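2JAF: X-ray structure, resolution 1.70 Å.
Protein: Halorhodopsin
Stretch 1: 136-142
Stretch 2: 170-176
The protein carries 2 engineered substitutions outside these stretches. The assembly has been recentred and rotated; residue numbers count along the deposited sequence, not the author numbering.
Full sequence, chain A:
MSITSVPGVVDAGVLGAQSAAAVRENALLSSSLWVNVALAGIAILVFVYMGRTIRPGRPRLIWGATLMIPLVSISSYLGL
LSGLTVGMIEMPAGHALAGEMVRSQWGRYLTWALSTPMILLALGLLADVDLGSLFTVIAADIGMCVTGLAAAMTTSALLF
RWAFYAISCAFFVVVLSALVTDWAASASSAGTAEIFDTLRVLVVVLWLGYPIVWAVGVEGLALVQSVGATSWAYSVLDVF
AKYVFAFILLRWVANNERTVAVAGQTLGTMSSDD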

# COMPACT_ATOMS: atom_id res chain seq x y z
N THR A 136 0.54 -0.38 13.24
CA THR A 136 1.78 -1.13 13.35
C THR A 136 1.62 -2.57 12.91
O THR A 136 2.49 -3.13 12.24
N VAL A 137 0.49 -3.17 13.28
CA VAL A 137 0.22 -4.55 12.94
C VAL A 137 0.02 -4.77 11.45
O VAL A 137 0.50 -5.76 10.89
N ILE A 138 -0.68 -3.85 10.80
CA ILE A 138 -0.92 -3.98 9.36
C ILE A 138 0.39 -3.83 8.60
O ILE A 138 0.62 -4.52 7.60
N ALA A 139 1.24 -2.93 9.07
CA ALA A 139 2.53 -2.71 8.43
C ALA A 139 3.37 -3.98 8.55
O ALA A 139 4.02 -4.40 7.60
N ALA A 140 3.34 -4.59 9.73
CA ALA A 140 4.11 -5.80 9.97
C ALA A 140 3.58 -6.91 9.09
O ALA A 140 4.33 -7.73 8.55
N ASP A 141 2.26 -6.93 8.94
CA ASP A 141 1.60 -7.93 8.13
C ASP A 141 2.00 -7.78 6.67
O ASP A 141 2.29 -8.76 5.98
N ILE A 142 2.02 -6.54 6.19
CA ILE A 142 2.40 -6.28 4.81
C ILE A 142 3.85 -6.73 4.59
O ILE A 142 4.18 -7.31 3.57
N ALA A 170 9.80 -13.28 11.10
CA ALA A 170 9.99 -12.24 12.10
C ALA A 170 8.81 -11.26 12.09
O ALA A 170 8.33 -10.84 13.14
N PHE A 171 8.35 -10.87 10.91
CA PHE A 171 7.22 -9.96 10.82
C PHE A 171 5.97 -10.65 11.38
O PHE A 171 5.15 -10.01 12.05
N PHE A 172 5.85 -11.94 11.11
CA PHE A 172 4.72 -12.73 11.58
C PHE A 172 4.68 -12.68 13.11
O PHE A 172 3.61 -12.57 13.71
N VAL A 173 5.85 -12.75 13.73
CA VAL A 173 5.94 -12.71 15.18
C VAL A 173 5.46 -11.36 15.72
O VAL A 173 4.86 -11.29 16.79
N VAL A 174 5.72 -10.28 14.98
CA VAL A 174 5.26 -8.96 15.40
C VAL A 174 3.74 -8.95 15.40
O VAL A 174 3.11 -8.42 16.32
N VAL A 175 3.15 -9.54 14.36
CA VAL A 175 1.70 -9.63 14.25
C VAL A 175 1.12 -10.42 15.42
O VAL A 175 0.18 -9.98 16.08
N LEU A 176 1.69 -11.60 15.68
CA LEU A 176 1.20 -12.44 16.76
C LEU A 176 1.35 -11.79 18.13
O LEU A 176 0.50 -11.99 19.01

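The closest contact between the helices joins a backbone oxygen to a side-chain carbon: Ala140 O lies 3.3 Å from Phe171 CB, at a point where the CA atoms of Ala140 and Phe171 are 5.3 Å apart. Between the axes the closest approach is 8.2 Å, with an angle of 155° between their N-to-C directions, so the segments run nearly antiparallel. A second near register, 5.5 Å between the CA atoms of Val137 and Val175, lies about one turn away on each helix.

Ala140 is the centre of the contact. Its CA-to-CB bond points toward the other helix, and 81 Å² of the residue is covered, the largest covered area of any residue here. Its methyl meets three side chains: Ala140 CB is 3.6 Å from Val174 CG1, 4.0 Å from Val175 CG2 and 4.4 Å from Phe171 CD1. The CA-to-CB bond of Phe171 also points toward its partner; its chi1 is -80° (m), and Ala140 O lies oblique to its ring.

Val174 and Val175 both adopt t, at 175° and 170°. The CA-to-CB bond of Val174 points toward stretch 1, whereas that of Val175 is sideways, yet 72 Å² of Val175 is covered. Val175 CG2 lies 3.9 Å from Val137 O and 3.8 Å from Asp141 N, against backbone atoms already paired by the helical hydrogen bond from Asp141 N to Val137 O (2.9 Å). The other methyl, Val175 CG1, reaches Val137 CG1 at 4.3 Å; Val137 is likewise t (175°).

No hydrogen bond crosses the interface; the contacts are between apolar side chains or between side-chain carbons and backbone atoms, with 294 Å² buried over both sides. Asp141 (chi1 t, -173°) points away overall, although Asp141 CB touches Val175 CG2 at 4.1 Å; its OD2 is hydrogen-bonded elsewhere in the structure.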

# COMPACT_ATOMS: atom_id res chain seq x y z
CB THR A 136 2.29 -1.11 14.80
OG1 THR A 136 2.36 0.24 15.26
CG2 THR A 136 3.68 -1.73 14.87
CB VAL A 137 -1.00 -5.07 13.74
CG1 VAL A 137 -1.37 -6.48 13.30
CG2 VAL A 137 -0.68 -5.05 15.22
CB ILE A 138 -1.95 -2.93 8.88
CG1 ILE A 138 -3.31 -3.23 9.53
CG2 ILE A 138 -2.07 -2.95 7.36
CD1 ILE A 138 -4.43 -2.31 9.11
CB ALA A 139 3.25 -1.54 9.07
CB ALA A 140 4.02 -6.21 11.44
CB ASP A 141 0.09 -7.80 8.28
CG ASP A 141 -0.66 -8.93 7.59
OD1 ASP A 141 -0.71 -10.05 8.15
OD2 ASP A 141 -1.18 -8.69 6.49
CB ILE A 142 2.22 -4.78 4.45
CG1 ILE A 142 0.72 -4.46 4.43
CG2 ILE A 142 2.84 -4.48 3.09
CD1 ILE A 142 0.40 -2.98 4.27
CB ALA A 170 11.29 -11.50 11.85
CB PHE A 171 6.96 -9.56 9.37
CG PHE A 171 7.88 -8.48 8.86
CD1 PHE A 171 7.85 -7.21 9.43
CD2 PHE A 171 8.74 -8.72 7.80
CE1 PHE A 171 8.67 -6.18 8.94
CE2 PHE A 171 9.57 -7.71 7.31
CZ PHE A 171 9.53 -6.44 7.88
CB PHE A 172 4.87 -14.17 11.07
CG PHE A 172 3.74 -15.09 11.47
CD1 PHE A 172 2.43 -14.63 11.57
CD2 PHE A 172 3.99 -16.45 11.69
CE1 PHE A 172 1.38 -15.50 11.87
CE2 PHE A 172 2.95 -17.33 11.99
CZ PHE A 172 1.64 -16.86 12.08
CB VAL A 173 7.38 -13.00 15.67
CG1 VAL A 173 7.51 -12.68 17.16
CG2 VAL A 173 7.71 -14.47 15.43
CB VAL A 174 5.76 -7.85 14.45
CG1 VAL A 174 5.17 -6.51 14.88
CG2 VAL A 174 7.28 -7.79 14.48
CB VAL A 175 1.27 -10.32 12.94
CG1 VAL A 175 -0.23 -10.61 12.96
CG2 VAL A 175 1.61 -9.43 11.74
CB LEU A 176 1.90 -13.80 16.74
CG LEU A 176 1.60 -14.66 15.52
CD1 LEU A 176 2.45 -15.92 15.54
CD2 LEU A 176 0.13 -15.00 15.49